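Local coordinates for protein alpha,alpha-trehalose-phosphate synthase (UDP-forming) (Burkholderia vietnamiensis, PDB 5TVG) that belongs to glycosyltransferase family 20, a family with the two-domain GT-B fold, and holds uridine-5'-diphosphate and a magnesium ion in this structure, at residues A[198-203]-A[230-235]; A[265-270]-A[359-364]. All coordinates share one frame; numbering follows the deposited sequence.

Contact 1: A[198-203]-A[230-235]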
loop_
_atom_site.group_PDB
_atom_site.type_symbol
_atom_site.label_atom_id
_atom_site.label_comp_id
_atom_site.label_asym_id
_atom_site.label_seq_id
_atom_site.Cartn_x
_atom_site.Cartn_y
_atom_site.Cartn_z
ATOM N N ALA A 198 11.894 -0.870 36.146
ATOM C CA ALA A 198 12.184 -1.693 34.977
ATOM C C ALA A 198 13.153 -0.980 34.033
ATOM O O ALA A 198 14.098 -1.597 33.515
ATOM C CB ALA A 198 10.879 -2.059 34.252
ATOM N N ASP A 199 12.972 0.329 33.831
ATOM C CA ASP A 199 13.884 1.072 32.958
ATOM C C ASP A 199 15.319 1.073 33.492
ATOM O O ASP A 199 16.279 0.895 32.728
ATOM C CB ASP A 199 13.423 2.522 32.817
ATOM C CG ASP A 199 12.062 2.650 32.189
ATOM O OD1 ASP A 199 11.855 2.127 31.070
ATOM O OD2 ASP A 199 11.187 3.257 32.849
ATOM N N LYS A 200 15.499 1.361 34.789
ATOM C CA LYS A 200 16.874 1.438 35.289
ATOM C C LYS A 200 17.518 0.060 35.318
ATOM O O LYS A 200 18.725 -0.070 35.084
ATOM C CB LYS A 200 16.931 2.149 36.635
ATOM C CG LYS A 200 16.457 1.405 37.824
ATOM C CD LYS A 200 16.931 2.163 39.054
ATOM C CE LYS A 200 16.255 1.681 40.331
ATOM N NZ LYS A 200 16.958 0.537 40.924
ATOM N N ARG A 201 16.725 -0.974 35.572
ATOM C CA ARG A 201 17.235 -2.339 35.512
ATOM C C ARG A 201 17.670 -2.731 34.099
ATOM O O ARG A 201 18.679 -3.425 33.918
ATOM C CB ARG A 201 16.158 -3.290 35.999
ATOM C CG ARG A 201 16.684 -4.636 36.443
ATOM C CD ARG A 201 15.597 -5.382 37.177
ATOM N NE ARG A 201 16.146 -6.504 37.937
ATOM C CZ ARG A 201 15.466 -7.227 38.826
ATOM N NH1 ARG A 201 14.192 -6.954 39.081
ATOM N NH2 ARG A 201 16.068 -8.222 39.458
ATOM N N ALA A 202 16.929 -2.306 33.075
ATOM C CA ALA A 202 17.365 -2.615 31.713
ATOM C C ALA A 202 18.749 -2.030 31.456
ATOM O O ALA A 202 19.629 -2.699 30.898
ATOM C CB ALA A 202 16.357 -2.074 30.690
ATOM N N PHE A 203 18.970 -0.794 31.907
ATOM C CA PHE A 203 20.279 -0.169 31.755
ATOM C C PHE A 203 21.353 -0.935 32.521
ATOM O O PHE A 203 22.422 -1.246 31.974
ATOM C CB PHE A 203 20.203 1.261 32.255
ATOM C CG PHE A 203 21.459 2.037 32.060
ATOM C CD1 PHE A 203 21.805 2.512 30.795
ATOM C CD2 PHE A 203 22.298 2.323 33.140
ATOM C CE1 PHE A 203 22.970 3.282 30.607
ATOM C CE2 PHE A 203 23.471 3.080 32.952
ATOM C CZ PHE A 203 23.802 3.557 31.689
ATOM N N VAL A 230 22.425 5.309 39.376
ATOM C CA VAL A 230 21.338 4.838 38.520
ATOM C C VAL A 230 20.093 4.752 39.387
ATOM O O VAL A 230 20.061 4.003 40.368
ATOM C CB VAL A 230 21.683 3.489 37.874
ATOM C CG1 VAL A 230 20.496 2.913 37.097
ATOM C CG2 VAL A 230 22.881 3.675 36.926
ATOM N N ALA A 231 19.054 5.502 39.028
ATOM C CA ALA A 231 17.906 5.599 39.922
ATOM C C ALA A 231 16.664 5.884 39.092
ATOM O O ALA A 231 16.758 6.266 37.925
ATOM C CB ALA A 231 18.117 6.686 41.000
ATOM N N ALA A 232 15.498 5.682 39.711
ATOM C CA ALA A 232 14.220 5.969 39.082
ATOM C C ALA A 232 13.562 7.174 39.748
ATOM O O ALA A 232 13.519 7.275 40.980
ATOM C CB ALA A 232 13.277 4.745 39.145
ATOM N N TYR A 233 13.020 8.066 38.932
ATOM C CA TYR A 233 12.290 9.246 39.390
ATOM C C TYR A 233 11.026 9.340 38.548
ATOM O O TYR A 233 10.983 10.110 37.577
ATOM C CB TYR A 233 13.115 10.534 39.210
ATOM C CG TYR A 233 14.546 10.475 39.674
ATOM C CD1 TYR A 233 15.509 9.823 38.917
ATOM C CD2 TYR A 233 14.963 11.160 40.823
ATOM C CE1 TYR A 233 16.824 9.775 39.328
ATOM C CE2 TYR A 233 16.280 11.155 41.217
ATOM C CZ TYR A 233 17.211 10.470 40.475
ATOM O OH TYR A 233 18.528 10.446 40.865
ATOM N N PRO A 234 9.991 8.562 38.864
ATOM C CA PRO A 234 8.789 8.574 38.008
ATOM C C PRO A 234 8.126 9.945 38.048
ATOM O O PRO A 234 7.901 10.504 39.114
ATOM C CB PRO A 234 7.888 7.486 38.623
ATOM C CG PRO A 234 8.391 7.456 40.188
ATOM C CD PRO A 234 9.853 7.694 40.064
ATOM N N ILE A 235 7.819 10.494 36.878
ATOM C CA ILE A 235 7.242 11.835 36.808
ATOM C C ILE A 235 5.766 11.798 37.181
ATOM O O ILE A 235 5.003 10.915 36.733
ATOM C CB ILE A 235 7.410 12.433 35.399
ATOM C CG1 ILE A 235 8.874 12.663 35.064
ATOM C CG2 ILE A 235 6.673 13.753 35.308
ATOM C CD1 ILE A 235 9.036 13.398 33.686
#
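Helix 197-209 packs on strand 226-232 of the mixed sheet in the N-terminal half of this GT-B fold, where Lys-200 and Phe-203 meet Val-230. Strands 191-194 and 226-232 are parallel neighbours. The helix and an antiparallel hairpin lie between them in sequence, so the contact belongs to a beta-alpha-beta crossover with the hairpin inserted. The short helix and strand segments run nearly antiparallel, at 162°, with their axes 7.7 Å apart.

Lys-200 carries most of the contact. Its CG stands between the backbone N and the carbonyl carbon (chi1 75°), and the next two torsions are extended. The chain therefore reaches over the strand and crosses it instead of following it. At the root, Lys-200 CB touches Val-230 CG1 at 3.7 Å. Further out, Lys-200 CD rests on the strand backbone, 3.7 Å from Ala-231 CA. Ala-231 turns its methyl away from the helix, so the lysine meets its main chain. Beyond this, Lys-200 CE comes within 4.4 Å of the methyl CB of Ala-232.

The other methyl of Val-230 serves the next turn of the helix. Val-230 CG2 lies 4.1 Å from Phe-203 CE2 and equally far from CD2, meeting that side of the ring at a slant. Phe-203 also meets the rings of Phe-167, edge-to-face, and Phe-194, and touches Val-183 and Met-186 of helix 179-186. The lysine amine has a long, weak ion pair with Asp-197.

The contact thus grades from a buried valine-phenylalanine pair to a partly exposed lysine. Carbon-to-carbon packing joins the two segments, with the methylenes of Lys-200 covering the strand and its charge lying beyond them.

Contact 2: A[265-270]-A[359-364]. With MG (magnesium ion), chain O.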
loop_
_atom_site.group_PDB
_atom_site.type_symbol
_atom_site.label_atom_id
_atom_site.label_comp_id
_atom_site.label_asym_id
_atom_site.label_seq_id
_atom_site.Cartn_x
_atom_site.Cartn_y
_atom_site.Cartn_z
ATOM N N ARG A 265 -25.706 10.304 26.545
ATOM C CA ARG A 265 -24.838 9.179 26.215
ATOM C C ARG A 265 -23.596 9.176 27.095
ATOM O O ARG A 265 -23.099 10.227 27.503
ATOM C CB ARG A 265 -24.428 9.239 24.752
ATOM C CG ARG A 265 -25.590 8.999 23.810
ATOM C CD ARG A 265 -25.248 9.438 22.408
ATOM N NE ARG A 265 -26.332 9.115 21.484
ATOM C CZ ARG A 265 -26.486 9.693 20.298
ATOM N NH1 ARG A 265 -25.626 10.629 19.904
ATOM N NH2 ARG A 265 -27.494 9.336 19.513
ATOM N N LYS A 266 -23.082 7.981 27.373
ATOM C CA LYS A 266 -21.824 7.863 28.106
ATOM C C LYS A 266 -20.658 8.224 27.202
ATOM O O LYS A 266 -20.731 8.099 25.980
ATOM C CB LYS A 266 -21.646 6.438 28.657
ATOM C CG LYS A 266 -22.870 5.917 29.419
ATOM C CD LYS A 266 -22.539 5.554 30.856
ATOM C CE LYS A 266 -23.795 5.465 31.729
ATOM N NZ LYS A 266 -24.244 6.821 32.195
ATOM N N LEU A 267 -19.574 8.690 27.818
ATOM C CA LEU A 267 -18.446 9.252 27.091
ATOM C C LEU A 267 -17.185 8.489 27.454
ATOM O O LEU A 267 -16.815 8.416 28.628
ATOM C CB LEU A 267 -18.300 10.738 27.405
ATOM C CG LEU A 267 -17.009 11.414 26.912
ATOM C CD1 LEU A 267 -16.938 11.368 25.347
ATOM C CD2 LEU A 267 -16.876 12.810 27.455
ATOM N N VAL A 268 -16.544 7.914 26.452
ATOM C CA VAL A 268 -15.214 7.344 26.578
ATOM C C VAL A 268 -14.264 8.343 25.937
ATOM O O VAL A 268 -14.477 8.767 24.793
ATOM C CB VAL A 268 -15.112 5.963 25.902
ATOM C CG1 VAL A 268 -13.695 5.406 26.047
ATOM C CG2 VAL A 268 -16.133 4.948 26.480
ATOM N N MET A 269 -13.260 8.761 26.692
ATOM C CA MET A 269 -12.372 9.850 26.323
ATOM C C MET A 269 -10.932 9.360 26.167
ATOM O O MET A 269 -10.402 8.676 27.052
ATOM C CB MET A 269 -12.452 10.947 27.391
ATOM C CG MET A 269 -11.813 12.158 26.932
ATOM S SD MET A 269 -12.832 13.110 25.820
ATOM C CE MET A 269 -11.474 14.138 25.304
ATOM N N SER A 270 -10.276 9.778 25.084
ATOM C CA SER A 270 -8.857 9.524 24.860
ATOM C C SER A 270 -8.207 10.801 24.358
ATOM O O SER A 270 -8.805 11.523 23.560
ATOM C CB SER A 270 -8.611 8.429 23.824
ATOM O OG SER A 270 -8.939 7.168 24.338
ATOM N N PHE A 359 -12.013 15.203 30.502
ATOM C CA PHE A 359 -11.772 14.026 31.338
ATOM C C PHE A 359 -12.813 13.918 32.448
ATOM O O PHE A 359 -13.368 12.840 32.691
ATOM C CB PHE A 359 -10.370 14.086 31.957
ATOM C CG PHE A 359 -9.248 13.950 30.959
ATOM C CD1 PHE A 359 -9.454 13.315 29.740
ATOM C CD2 PHE A 359 -7.994 14.532 31.225
ATOM C CE1 PHE A 359 -8.428 13.199 28.819
ATOM C CE2 PHE A 359 -6.963 14.421 30.318
ATOM C CZ PHE A 359 -7.169 13.749 29.104
ATOM N N ARG A 360 -13.079 15.029 33.147
ATOM C CA ARG A 360 -14.058 15.009 34.236
ATOM C C ARG A 360 -15.451 14.608 33.746
ATOM O O ARG A 360 -16.160 13.849 34.416
ATOM C CB ARG A 360 -14.111 16.380 34.885
ATOM C CG ARG A 360 -14.941 16.500 36.139
ATOM C CD ARG A 360 -14.647 17.887 36.752
ATOM N NE ARG A 360 -15.256 18.074 38.060
ATOM C CZ ARG A 360 -14.627 17.885 39.214
ATOM N NH1 ARG A 360 -13.350 17.496 39.226
ATOM N NH2 ARG A 360 -15.278 18.089 40.357
ATOM N N MET A 361 -15.870 15.146 32.599
ATOM C CA MET A 361 -17.200 14.854 32.074
ATOM C C MET A 361 -17.345 13.384 31.727
ATOM O O MET A 361 -18.436 12.833 31.861
ATOM C CB MET A 361 -17.503 15.732 30.846
ATOM C CG MET A 361 -18.959 15.640 30.319
ATOM S SD MET A 361 -19.105 16.442 28.676
ATOM C CE MET A 361 -17.738 17.582 28.845
ATOM N N SER A 362 -16.257 12.734 31.308
ATOM C CA SER A 362 -16.310 11.371 30.804
ATOM C C SER A 362 -16.527 10.351 31.914
ATOM O O SER A 362 -16.292 10.608 33.102
ATOM C CB SER A 362 -15.022 11.000 30.081
ATOM O OG SER A 362 -13.948 11.016 31.000
ATOM N N GLN A 363 -16.981 9.158 31.491
ATOM C CA GLN A 363 -17.109 8.006 32.372
ATOM C C GLN A 363 -15.883 7.107 32.319
ATOM O O GLN A 363 -15.611 6.392 33.286
ATOM C CB GLN A 363 -18.358 7.169 31.987
ATOM C CG GLN A 363 -19.681 7.820 32.405
ATOM C CD GLN A 363 -19.947 9.200 31.728
ATOM O OE1 GLN A 363 -19.965 9.330 30.504
ATOM N NE2 GLN A 363 -20.116 10.220 32.543
ATOM N N VAL A 364 -15.124 7.132 31.228
ATOM C CA VAL A 364 -13.988 6.232 31.052
ATOM C C VAL A 364 -12.818 7.000 30.464
ATOM O O VAL A 364 -12.978 7.742 29.487
ATOM C CB VAL A 364 -14.336 5.051 30.114
ATOM C CG1 VAL A 364 -13.137 4.137 29.937
ATOM C CG2 VAL A 364 -15.564 4.284 30.618
HETATM MG MG MG O . -15.845 11.854 34.950
HETATM O O HOH W 1 -21.752 11.926 29.376
HETATM O O HOH W 2 -17.706 10.463 36.016
#
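Leu-267 lays its CD2 methyl over Ser-362, 3.7 Å from CB, where helix 352-361 ends and the chain turns into strand 364-367. The two segments start a parallel strand pair of the Rossmann-like C-terminal sheet. Val-268 bridges Val-364, and their side chains lie side by side, pointing the same way.

Met-269 N donates to Val-364 O at 3.0 Å in a nearly straight bond (167°). Leu-267 O receives Gln-363 N at 3.0 Å and, more weakly, Val-364 N. Gln-363 also bends back at chi2 (62°), which brings its OE1 to Leu-267 N at 2.8 Å, in the plane of the amide carbonyl. The side chain thus stands in for a strand carbonyl one step before the bridge.

On the face of Leu-267, opposite the two valines, Met-269 CG meets the edge of the Phe-359 ring, 3.8 Å from CD1. Ser-362 OG donates to Phe-359 O at 2.6 Å and has a second partner in Tyr-381.

Magnesium binds Arg-360 O at 2.1 Å, Ser-362 O at 2.3 Å, a water and Gln-385 OE1. The first carbonyl lies in the last helical turn and the second just beyond it, while both backbone polar atoms of Leu-267 are engaged by Gln-363. The turn is held by the metal and by the strand, and the ion probably polarises the two carbonyls it binds.

Overall arrangement
The two contacts lie in series and neither nest nor cross. Contact 1 closes first: after helix 197-209 the chain makes the hairpin of strands 213-216 and 220-223, and strand 226-232 returns beside the helix. Helices 239-248 and 253-262 then lead to strand 266-271. Contact 2 closes a longer excursion, through strands 301-306 and 343-346, when the end of helix 352-361 and the start of strand 364-367 come back to that strand in the parallel sheet. The centres of contact 1 and contact 2 are about 32 Å apart. Contact 1 packs a helix on a strand in one half of the GT-B fold; contact 2 pairs two strands and sets a helix end beside them in the other.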